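Side-chain contacts in AbyA5 (PDB 4YWF), which catalyses acetate elimination in spirotetronate/spirotetramate biosynthesis as an esterase-like lyase of the alpha/beta hydrolase superfamily: residues T260-A265 / T270-V275; L222-A227 / R234-A239; A193-L198 / A213-F218; M314-T317 / R323-T326. The protein carries 4 engineered substitutions. All coordinates share one frame; numbering follows the deposited sequence.

How the contacts relate
Contacts 2 and 3 are buried and share the central sheet of the alpha/beta hydrolase fold: strands 207-215 and 233-239 are neighbours in it, and the two contacts lie only about 7 Å apart between centres. In both, a helix meets a strand, and the side chains that meet are all apolar. Contact 4 repeats the helix-on-strand arrangement at one of the two outermost strands, 322-327, but at the surface, where an arginine reaches toward two threonines. Contact 1 stands outside the sheet, partly buried, and packs a helix against the loop that follows it; it alone has a hydrogen bond between its segments. It nevertheless meets contact 3, through Leu264 CD2 and Phe218 CE2, which are 4.1 Å apart.

Contact 1: residues T260-A265 / T270-V275; sequences TVDTLA and TTPATV
Val261 holds CG1 anti to its backbone N (chi1 178°), while Val275 places CG1 between its own N and carbonyl carbon (chi1 61°), and these two methyls meet obliquely at 4.0 Å. The setting is two helices joined by a tight loop: helix 258-268 ends, the chain doubles back, and the loop and Val275, the first residue of helix 275-278, pack back on the helix just left. The other methyl of Val275, CG2, presses on the helix backbone, 3.8 Å from Ala265 N, and also touches Leu264 CB. Shortening Val275 to an alanine would probably open a gap here, leaving Val261 CG1 and Leu264 CB without the methyls that cover them. Ala265 CB lies against the loop backbone, 3.5 Å from Thr271 C, and Pro272 closes over this side with its ring. On the more exposed side, beside Pro272, the carboxylate of Asp262 turns back toward the loop, so that OD1 lies 3.3 Å from Pro272 CG. Thr268 OG1 and Thr270 OG1 are hydrogen-bonded at the turn. Thr270 N donates to Ala265 O over 2.9 Å in a nearly straight bond, N-H...O 167°, with the donor tilted somewhat from the carbonyl plane.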
loop_
_atom_site.group_PDB
_atom_site.type_symbol
_atom_site.label_atom_id
_atom_site.label_comp_id
_atom_site.label_asym_id
_atom_site.label_seq_id
_atom_site.Cartn_x
_atom_site.Cartn_y
_atom_site.Cartn_z
ATOM N N THR A 260 8.904 -10.891 -5.566
ATOM C CA THR A 260 7.546 -11.000 -5.039
ATOM C C THR A 260 7.352 -12.175 -4.109
ATOM O O THR A 260 6.740 -12.045 -3.058
ATOM C CB THR A 260 6.511 -11.070 -6.183
ATOM O OG1 THR A 260 6.588 -9.864 -6.933
ATOM C CG2 THR A 260 5.115 -11.184 -5.624
ATOM N N VAL A 261 7.869 -13.338 -4.499
ATOM C CA VAL A 261 7.745 -14.578 -3.702
ATOM C C VAL A 261 8.437 -14.495 -2.329
ATOM O O VAL A 261 7.903 -14.977 -1.299
ATOM C CB VAL A 261 8.358 -15.799 -4.447
ATOM C CG1 VAL A 261 8.266 -17.087 -3.602
ATOM C CG2 VAL A 261 7.724 -16.000 -5.831
ATOM N N ASP A 262 9.658 -13.955 -2.357
ATOM C CA ASP A 262 10.533 -13.881 -1.159
ATOM C C ASP A 262 9.962 -12.900 -0.182
ATOM O O ASP A 262 9.889 -13.171 1.019
ATOM C CB ASP A 262 11.915 -13.404 -1.547
ATOM C CG ASP A 262 12.845 -14.532 -1.992
ATOM O OD1 ASP A 262 12.674 -15.699 -1.568
ATOM O OD2 ASP A 262 13.773 -14.229 -2.764
ATOM N N THR A 263 9.541 -11.744 -0.705
ATOM C CA THR A 263 8.801 -10.789 0.153
ATOM C C THR A 263 7.583 -11.392 0.790
ATOM O O THR A 263 7.346 -11.256 2.001
ATOM C CB THR A 263 8.387 -9.555 -0.663
ATOM O OG1 THR A 263 9.556 -8.988 -1.187
ATOM C CG2 THR A 263 7.682 -8.531 0.169
ATOM N N LEU A 264 6.770 -12.072 -0.016
ATOM C CA LEU A 264 5.546 -12.671 0.551
ATOM C C LEU A 264 5.864 -13.655 1.646
ATOM O O LEU A 264 5.183 -13.720 2.670
ATOM C CB LEU A 264 4.733 -13.418 -0.524
ATOM C CG LEU A 264 3.531 -12.768 -1.219
ATOM C CD1 LEU A 264 2.717 -13.870 -1.916
ATOM C CD2 LEU A 264 2.604 -11.984 -0.280
ATOM N N ALA A 265 6.872 -14.480 1.395
ATOM C CA ALA A 265 7.342 -15.402 2.396
ATOM C C ALA A 265 7.821 -14.644 3.650
ATOM O O ALA A 265 7.483 -15.037 4.753
ATOM C CB ALA A 265 8.431 -16.276 1.823
ATOM N N THR A 270 6.905 -17.353 6.334
ATOM C CA THR A 270 6.950 -18.715 5.833
ATOM C C THR A 270 8.178 -18.780 5.020
ATOM O O THR A 270 9.022 -17.971 5.243
ATOM C CB THR A 270 5.685 -19.069 5.042
ATOM O OG1 THR A 270 5.497 -18.165 3.956
ATOM C CG2 THR A 270 4.528 -19.048 5.956
ATOM N N THR A 271 8.283 -19.712 4.078
ATOM C CA THR A 271 9.390 -19.755 3.134
ATOM C C THR A 271 8.821 -19.768 1.705
ATOM O O THR A 271 7.654 -20.000 1.552
ATOM C CB THR A 271 10.278 -21.004 3.366
ATOM O OG1 THR A 271 9.604 -22.179 2.927
ATOM C CG2 THR A 271 10.598 -21.151 4.845
ATOM N N PRO A 272 9.670 -19.576 0.684
ATOM C CA PRO A 272 9.354 -19.630 -0.739
ATOM C C PRO A 272 8.691 -20.942 -1.250
ATOM O O PRO A 272 7.795 -20.886 -2.094
ATOM C CB PRO A 272 10.741 -19.449 -1.399
ATOM C CG PRO A 272 11.468 -18.573 -0.432
ATOM C CD PRO A 272 11.093 -19.189 0.893
ATOM N N ALA A 273 9.173 -22.085 -0.761
ATOM C CA ALA A 273 8.599 -23.427 -1.004
ATOM C C ALA A 273 7.200 -23.635 -0.390
ATOM O O ALA A 273 6.416 -24.464 -0.855
ATOM C CB ALA A 273 9.548 -24.472 -0.401
ATOM N N THR A 274 6.934 -22.942 0.708
ATOM C CA THR A 274 5.675 -23.115 1.409
ATOM C C THR A 274 4.680 -21.915 1.235
ATOM O O THR A 274 3.525 -22.055 1.587
ATOM C CB THR A 274 5.918 -23.372 2.913
ATOM O OG1 THR A 274 6.638 -22.275 3.480
ATOM C CG2 THR A 274 6.726 -24.671 3.135
ATOM N N VAL A 275 5.113 -20.776 0.707
ATOM C CA VAL A 275 4.275 -19.573 0.829
ATOM C C VAL A 275 2.955 -19.685 0.058
ATOM O O VAL A 275 1.904 -19.459 0.615
ATOM C CB VAL A 275 5.033 -18.252 0.515
ATOM C CG1 VAL A 275 5.561 -18.215 -0.894
ATOM C CG2 VAL A 275 4.130 -17.031 0.812
#

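Contact 2: residues L222-A227 / R234-A239; sequences LALRAA and RGIVTA
Ile236 reaches from its strand to the helix with one extended branch: CG1 lies beside the backbone N (chi1 -66°) and the chain continues outward to CD1, which does most of the touching. Strand 207-215, helix 218-226 and strand 233-239 form a beta-alpha-beta unit of the alpha/beta hydrolase sheet, and this contact seats the helix on the second of those strands. Packing is tightest at Ala223, whose CB is 3.7 Å from Ile236 CD1 and 4.0 Å from Ile236 CG1. The same CD1 lies against the helix backbone as well, 3.8 Å from Leu224 N. On one flank Leu224 comes in obliquely: Leu224 CD2 lies 4.0 Å from Ile236 CD1, and the leucine side chain also meets Val296 of the next strand. An alanine in place of Ile236 would probably leave Ala223, Leu224 and Ala227 without their common partner and open a gap between helix and strand. The contact slackens toward the C-terminal end of the helix, where Ala227 is partly exposed. Arg225, likewise partly exposed, is directed away from the strand and forms a salt bridge with Asp288. At that looser end Ala227 CB approaches Ile236 CD1 no closer than 4.2 Å.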
loop_
_atom_site.group_PDB
_atom_site.type_symbol
_atom_site.label_atom_id
_atom_site.label_comp_id
_atom_site.label_asym_id
_atom_site.label_seq_id
_atom_site.Cartn_x
_atom_site.Cartn_y
_atom_site.Cartn_z
ATOM N N LEU A 222 -7.150 -7.298 1.008
ATOM C CA LEU A 222 -7.531 -7.255 2.397
ATOM C C LEU A 222 -8.778 -6.442 2.605
ATOM O O LEU A 222 -9.676 -6.820 3.444
ATOM C CB LEU A 222 -6.433 -6.674 3.251
ATOM C CG LEU A 222 -5.133 -7.505 3.392
ATOM C CD1 LEU A 222 -4.178 -6.709 4.294
ATOM C CD2 LEU A 222 -5.444 -8.919 3.939
ATOM N N ALA A 223 -8.856 -5.325 1.876
ATOM C CA ALA A 223 -10.044 -4.502 1.951
ATOM C C ALA A 223 -11.262 -5.293 1.476
ATOM O O ALA A 223 -12.357 -5.232 2.096
ATOM C CB ALA A 223 -9.860 -3.239 1.115
ATOM N N LEU A 224 -11.133 -5.967 0.339
ATOM C CA LEU A 224 -12.272 -6.696 -0.196
ATOM C C LEU A 224 -12.721 -7.861 0.704
ATOM O O LEU A 224 -13.944 -8.181 0.759
ATOM C CB LEU A 224 -11.977 -7.252 -1.582
ATOM C CG LEU A 224 -11.863 -6.298 -2.759
ATOM C CD1 LEU A 224 -11.073 -6.968 -3.871
ATOM C CD2 LEU A 224 -13.251 -5.822 -3.218
ATOM N N ARG A 225 -11.769 -8.456 1.396
ATOM C CA ARG A 225 -12.026 -9.520 2.364
ATOM C C ARG A 225 -12.692 -8.917 3.594
ATOM O O ARG A 225 -13.616 -9.523 4.144
ATOM C CB ARG A 225 -10.680 -10.215 2.730
ATOM C CG ARG A 225 -10.677 -10.965 4.057
ATOM C CD ARG A 225 -11.384 -12.301 3.875
ATOM N NE ARG A 225 -10.684 -13.145 2.887
ATOM C CZ ARG A 225 -11.265 -14.069 2.097
ATOM N NH1 ARG A 225 -12.596 -14.276 2.124
ATOM N NH2 ARG A 225 -10.524 -14.771 1.250
ATOM N N ALA A 226 -12.309 -7.694 3.982
ATOM C CA ALA A 226 -12.895 -7.061 5.183
ATOM C C ALA A 226 -14.306 -6.586 4.949
ATOM O O ALA A 226 -15.136 -6.664 5.861
ATOM C CB ALA A 226 -12.085 -5.870 5.668
ATOM N N ALA A 227 -14.557 -6.041 3.746
ATOM C CA ALA A 227 -15.724 -5.235 3.505
ATOM C C ALA A 227 -17.033 -5.893 3.941
ATOM O O ALA A 227 -17.878 -5.211 4.533
ATOM C CB ALA A 227 -15.821 -4.872 2.018
ATOM N N ARG A 234 -17.089 2.184 3.309
ATOM C CA ARG A 234 -18.106 2.628 2.380
ATOM C C ARG A 234 -17.633 2.599 0.903
ATOM O O ARG A 234 -18.409 2.834 -0.011
ATOM C CB ARG A 234 -18.552 4.055 2.751
ATOM C CG ARG A 234 -19.296 4.241 4.099
ATOM C CD ARG A 234 -20.199 3.083 4.595
ATOM N NE ARG A 234 -21.195 2.569 3.652
ATOM C CZ ARG A 234 -21.684 1.305 3.657
ATOM N NH1 ARG A 234 -22.581 0.959 2.762
ATOM N NH2 ARG A 234 -21.313 0.365 4.560
ATOM N N GLY A 235 -16.348 2.350 0.682
ATOM C CA GLY A 235 -15.845 2.152 -0.675
ATOM C C GLY A 235 -14.355 1.767 -0.701
ATOM O O GLY A 235 -13.612 1.937 0.268
ATOM N N ILE A 236 -13.927 1.244 -1.846
ATOM C CA ILE A 236 -12.600 0.708 -2.004
ATOM C C ILE A 236 -12.100 1.192 -3.342
ATOM O O ILE A 236 -12.857 1.164 -4.333
ATOM C CB ILE A 236 -12.569 -0.831 -1.968
ATOM C CG1 ILE A 236 -12.960 -1.337 -0.580
ATOM C CG2 ILE A 236 -11.192 -1.385 -2.387
ATOM C CD1 ILE A 236 -13.171 -2.856 -0.585
ATOM N N VAL A 237 -10.855 1.634 -3.334
ATOM C CA VAL A 237 -10.148 1.991 -4.539
ATOM C C VAL A 237 -8.819 1.276 -4.493
ATOM O O VAL A 237 -8.076 1.426 -3.526
ATOM C CB VAL A 237 -9.906 3.529 -4.677
ATOM C CG1 VAL A 237 -9.268 3.811 -6.021
ATOM C CG2 VAL A 237 -11.201 4.284 -4.526
ATOM N N THR A 238 -8.569 0.432 -5.511
ATOM C CA THR A 238 -7.353 -0.374 -5.577
ATOM C C THR A 238 -6.706 -0.358 -7.018
ATOM O O THR A 238 -7.182 0.319 -7.950
ATOM C CB THR A 238 -7.599 -1.792 -5.009
ATOM O OG1 THR A 238 -6.343 -2.480 -4.903
ATOM C CG2 THR A 238 -8.557 -2.594 -5.865
ATOM N N ALA A 239 -5.563 -0.998 -7.145
ATOM C CA ALA A 239 -4.838 -1.070 -8.393
ATOM C C ALA A 239 -4.098 -2.339 -8.252
ATOM O O ALA A 239 -3.392 -2.509 -7.289
ATOM C CB ALA A 239 -3.864 0.122 -8.573
#

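Contact 3: residues A193-L198 / A213-F218; sequences ALFGVL and AMALSF. Engineered in segment 213-218: Met214 (natural residue Leu).
The backbones of Phe195 and Ala213 stay well apart, with CA atoms 8.1 Å from each other, and a single aromatic side chain spans the distance between helix and strand. Phe195 CG stands beside its backbone N (chi1 -51°), which sends the ring toward the sheet. Its CE1 atom does the touching, 4.3 Å from Ala213 CB and equally 4.3 Å from Ala215 CB. Both methyls meet the ring obliquely. They point to the same side because they alternate along the strand, and their small size is consistent with the ring lying this close to the strand. Helix 194-201 belongs to the connection from strand 171-174 to strand 207-215, a crossover in the parallel part of the alpha/beta hydrolase sheet that skips over strand 143-148; Phe195 accordingly also touches Leu146 of the skipped strand. Leu222, Ala223 and Ala226 of helix 218-226 also touch the ring. Met214, an engineered selenomethionine between the two alanines, points away from the helix. Farther along the segment, Ser217 has a positive phi of 53°, consistent with the sharp nucleophile-elbow turn of this superfamily, and Ala215 O accepts a hydrogen bond from Thr238 OG1.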
loop_
_atom_site.group_PDB
_atom_site.type_symbol
_atom_site.label_atom_id
_atom_site.label_comp_id
_atom_site.label_asym_id
_atom_site.label_seq_id
_atom_site.Cartn_x
_atom_site.Cartn_y
_atom_site.Cartn_z
ATOM N N ALA A 193 -8.504 -7.369 9.466
ATOM C CA ALA A 193 -8.975 -6.594 10.591
ATOM C C ALA A 193 -8.288 -5.208 10.729
ATOM O O ALA A 193 -8.757 -4.330 11.468
ATOM C CB ALA A 193 -8.801 -7.397 11.896
ATOM N N LEU A 194 -7.206 -5.004 9.996
ATOM C CA LEU A 194 -6.346 -3.855 10.200
ATOM C C LEU A 194 -7.094 -2.550 9.974
ATOM O O LEU A 194 -6.899 -1.589 10.708
ATOM C CB LEU A 194 -5.109 -3.953 9.298
ATOM C CG LEU A 194 -4.260 -2.676 9.190
ATOM C CD1 LEU A 194 -3.605 -2.416 10.537
ATOM C CD2 LEU A 194 -3.271 -2.852 8.059
ATOM N N PHE A 195 -7.981 -2.521 8.984
ATOM C CA PHE A 195 -8.643 -1.299 8.670
ATOM C C PHE A 195 -9.487 -0.904 9.875
ATOM O O PHE A 195 -9.473 0.251 10.260
ATOM C CB PHE A 195 -9.519 -1.369 7.398
ATOM C CG PHE A 195 -8.810 -1.919 6.192
ATOM C CD1 PHE A 195 -8.048 -1.110 5.384
ATOM C CD2 PHE A 195 -8.927 -3.270 5.854
ATOM C CE1 PHE A 195 -7.368 -1.641 4.294
ATOM C CE2 PHE A 195 -8.264 -3.798 4.753
ATOM C CZ PHE A 195 -7.512 -2.986 3.972
ATOM N N GLY A 196 -10.265 -1.850 10.418
ATOM C CA GLY A 196 -11.158 -1.506 11.548
ATOM C C GLY A 196 -10.390 -0.956 12.743
ATOM O O GLY A 196 -10.786 -0.017 13.358
ATOM N N VAL A 197 -9.231 -1.541 13.009
ATOM C CA VAL A 197 -8.355 -1.113 14.089
ATOM C C VAL A 197 -7.770 0.299 13.901
ATOM O O VAL A 197 -7.587 1.002 14.888
ATOM C CB VAL A 197 -7.279 -2.161 14.308
ATOM C CG1 VAL A 197 -6.141 -1.616 15.168
ATOM C CG2 VAL A 197 -7.937 -3.411 14.916
ATOM N N LEU A 198 -7.591 0.747 12.661
ATOM C CA LEU A 198 -7.184 2.109 12.394
ATOM C C LEU A 198 -8.330 3.043 12.639
ATOM O O LEU A 198 -8.159 4.125 13.195
ATOM C CB LEU A 198 -6.711 2.271 10.917
ATOM C CG LEU A 198 -5.448 1.535 10.550
ATOM C CD1 LEU A 198 -5.405 1.535 9.008
ATOM C CD2 LEU A 198 -4.184 2.112 11.182
ATOM N N ALA A 213 -11.228 3.099 1.766
ATOM C CA ALA A 213 -9.886 2.512 1.649
ATOM C C ALA A 213 -9.308 2.679 0.245
ATOM O O ALA A 213 -9.779 2.075 -0.760
ATOM C CB ALA A 213 -9.894 1.030 1.993
HETATM N N MSE A 214 -8.288 3.541 0.160
HETATM C CA MSE A 214 -7.374 3.552 -0.940
HETATM C C MSE A 214 -6.321 2.524 -0.682
HETATM O O MSE A 214 -5.222 2.827 -0.187
HETATM C CB MSE A 214 -6.751 4.935 -1.045
HETATM C CG MSE A 214 -5.745 4.953 -2.156
HETATM SE SE MSE A 214 -6.583 5.369 -3.905
HETATM C CE MSE A 214 -6.928 7.305 -3.535
ATOM N N ALA A 215 -6.656 1.289 -1.022
ATOM C CA ALA A 215 -5.822 0.115 -0.623
ATOM C C ALA A 215 -5.270 -0.531 -1.884
ATOM O O ALA A 215 -5.938 -1.331 -2.547
ATOM C CB ALA A 215 -6.676 -0.847 0.172
ATOM N N LEU A 216 -4.067 -0.105 -2.249
ATOM C CA LEU A 216 -3.386 -0.527 -3.495
ATOM C C LEU A 216 -2.751 -1.948 -3.428
ATOM O O LEU A 216 -2.370 -2.416 -2.370
ATOM C CB LEU A 216 -2.277 0.476 -3.849
ATOM C CG LEU A 216 -2.672 1.919 -4.164
ATOM C CD1 LEU A 216 -3.296 2.590 -2.984
ATOM C CD2 LEU A 216 -1.434 2.749 -4.532
ATOM N N SER A 217 -2.675 -2.625 -4.561
ATOM C CA SER A 217 -2.070 -3.918 -4.634
ATOM C C SER A 217 -2.642 -4.907 -3.604
ATOM O O SER A 217 -3.871 -4.948 -3.355
ATOM C CB SER A 217 -0.556 -3.645 -4.493
ATOM O OG SER A 217 0.241 -4.781 -4.644
ATOM N N PHE A 218 -1.789 -5.688 -2.937
ATOM C CA PHE A 218 -2.256 -6.725 -2.020
ATOM C C PHE A 218 -3.193 -6.240 -0.928
ATOM O O PHE A 218 -4.032 -6.998 -0.488
ATOM C CB PHE A 218 -1.068 -7.430 -1.333
ATOM C CG PHE A 218 -0.361 -8.372 -2.241
ATOM C CD1 PHE A 218 0.474 -7.893 -3.231
ATOM C CD2 PHE A 218 -0.617 -9.735 -2.155
ATOM C CE1 PHE A 218 1.073 -8.758 -4.123
ATOM C CE2 PHE A 218 -0.040 -10.605 -3.035
ATOM C CZ PHE A 218 0.828 -10.120 -4.012
#

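Contact 4: residues M314-T317 / R323-T326; sequences MLRT and RTIT. Engineered in segment 314-317: Met314 (natural residue Leu).
Arg316 reaches from its helix to the side chains of Thr324 and Thr326, and its conformation decides how far it extends. CG lies beside the backbone N (chi1 -74°) and the chain is extended at the next bond, but it bends at chi3 (-141°), which swings the guanidinium toward the strand. Thr324 meets the near part of this group: its methyl CG2 lies 4.3 Å from Arg316 NE, at the edge of the guanidinium and near its plane. Farther out, Arg316 NH2 comes to 4.0 Å from Thr326 OG1, too far for a hydrogen bond, the two side chains crossing at about a right angle. With nearest approaches of 4.0 Å and more, the contact is a loose one at the surface. Thr326 turns its hydroxyl to the side of its own backbone N (chi1 -77°), whereas the hydroxyl of Thr324 is engaged elsewhere, hydrogen-bonded to Tyr298 O. The contact lies in the beta-alpha-beta unit of strand 296-301, helix 310-318 and strand 322-327, the last of these an outermost strand of the alpha/beta hydrolase sheet. Arg316 also touches a crystal neighbour, so its pose may partly reflect the lattice. Alternation along the strand sends Thr324 and Thr326 toward helix 310-318 and turns Ile325 away, onto His339 and Trp343 of helix 337-351. Arg323, on the same strand as the two threonines, forms salt bridges with Glu350 and Asp321, and its NE is hydrogen-bonded to Gln347 OE1.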
loop_
_atom_site.group_PDB
_atom_site.type_symbol
_atom_site.label_atom_id
_atom_site.label_comp_id
_atom_site.label_asym_id
_atom_site.label_seq_id
_atom_site.Cartn_x
_atom_site.Cartn_y
_atom_site.Cartn_z
HETATM N N MSE A 314 -12.588 -11.711 -12.811
HETATM C CA MSE A 314 -13.432 -12.228 -11.766
HETATM C C MSE A 314 -14.152 -11.107 -11.056
HETATM O O MSE A 314 -15.359 -11.232 -10.722
HETATM C CB MSE A 314 -12.662 -13.155 -10.858
HETATM C CG MSE A 314 -13.684 -13.804 -9.952
HETATM SE SE MSE A 314 -12.835 -14.879 -8.538
HETATM C CE MSE A 314 -14.387 -15.304 -7.396
ATOM N N LEU A 315 -13.476 -9.994 -10.816
ATOM C CA LEU A 315 -14.151 -8.881 -10.166
ATOM C C LEU A 315 -15.217 -8.276 -11.058
ATOM O O LEU A 315 -16.302 -7.934 -10.559
ATOM C CB LEU A 315 -13.192 -7.782 -9.745
ATOM C CG LEU A 315 -12.252 -8.213 -8.625
ATOM C CD1 LEU A 315 -11.293 -7.089 -8.314
ATOM C CD2 LEU A 315 -13.054 -8.624 -7.410
ATOM N N ARG A 316 -14.906 -8.180 -12.355
ATOM C CA ARG A 316 -15.856 -7.712 -13.341
ATOM C C ARG A 316 -17.025 -8.622 -13.453
ATOM O O ARG A 316 -18.113 -8.171 -13.871
ATOM C CB ARG A 316 -15.265 -7.670 -14.721
ATOM C CG ARG A 316 -14.292 -6.535 -14.951
ATOM C CD ARG A 316 -13.871 -6.555 -16.406
ATOM N NE ARG A 316 -12.498 -6.231 -16.384
ATOM C CZ ARG A 316 -11.481 -6.973 -16.749
ATOM N NH1 ARG A 316 -11.573 -8.121 -17.369
ATOM N NH2 ARG A 316 -10.326 -6.450 -16.504
ATOM N N THR A 317 -16.849 -9.895 -13.122
ATOM C CA THR A 317 -17.988 -10.790 -13.193
ATOM C C THR A 317 -18.945 -10.698 -11.999
ATOM O O THR A 317 -20.219 -10.858 -12.177
ATOM C CB THR A 317 -17.525 -12.232 -13.440
ATOM O OG1 THR A 317 -16.606 -12.245 -14.523
ATOM C CG2 THR A 317 -18.659 -13.075 -13.807
ATOM N N ARG A 323 -15.955 -0.323 -10.915
ATOM C CA ARG A 323 -15.427 0.634 -11.867
ATOM C C ARG A 323 -14.003 0.267 -12.102
ATOM O O ARG A 323 -13.253 0.006 -11.163
ATOM C CB ARG A 323 -15.479 2.048 -11.304
ATOM C CG ARG A 323 -16.823 2.440 -10.726
ATOM C CD ARG A 323 -16.988 2.183 -9.225
ATOM N NE ARG A 323 -17.014 3.498 -8.689
ATOM C CZ ARG A 323 -18.063 4.132 -8.225
ATOM N NH1 ARG A 323 -19.251 3.581 -8.056
ATOM N NH2 ARG A 323 -17.855 5.332 -7.856
ATOM N N THR A 324 -13.600 0.326 -13.356
ATOM C CA THR A 324 -12.343 -0.131 -13.737
ATOM C C THR A 324 -11.874 0.485 -15.023
ATOM O O THR A 324 -12.667 0.823 -15.922
ATOM C CB THR A 324 -12.368 -1.678 -13.797
ATOM O OG1 THR A 324 -11.035 -2.170 -13.915
ATOM C CG2 THR A 324 -13.292 -2.237 -14.920
ATOM N N ILE A 325 -10.549 0.519 -15.104
ATOM C CA ILE A 325 -9.810 0.946 -16.259
ATOM C C ILE A 325 -8.581 0.024 -16.374
ATOM O O ILE A 325 -8.072 -0.460 -15.364
ATOM C CB ILE A 325 -9.440 2.426 -16.016
ATOM C CG1 ILE A 325 -9.195 3.144 -17.301
ATOM C CG2 ILE A 325 -8.318 2.564 -14.987
ATOM C CD1 ILE A 325 -9.056 4.653 -17.144
ATOM N N THR A 326 -8.103 -0.232 -17.583
ATOM C CA THR A 326 -6.979 -1.111 -17.786
ATOM C C THR A 326 -5.900 -0.319 -18.561
ATOM O O THR A 326 -6.151 0.160 -19.631
ATOM C CB THR A 326 -7.417 -2.378 -18.577
ATOM O OG1 THR A 326 -8.108 -3.305 -17.726
ATOM C CG2 THR A 326 -6.234 -3.114 -19.175
#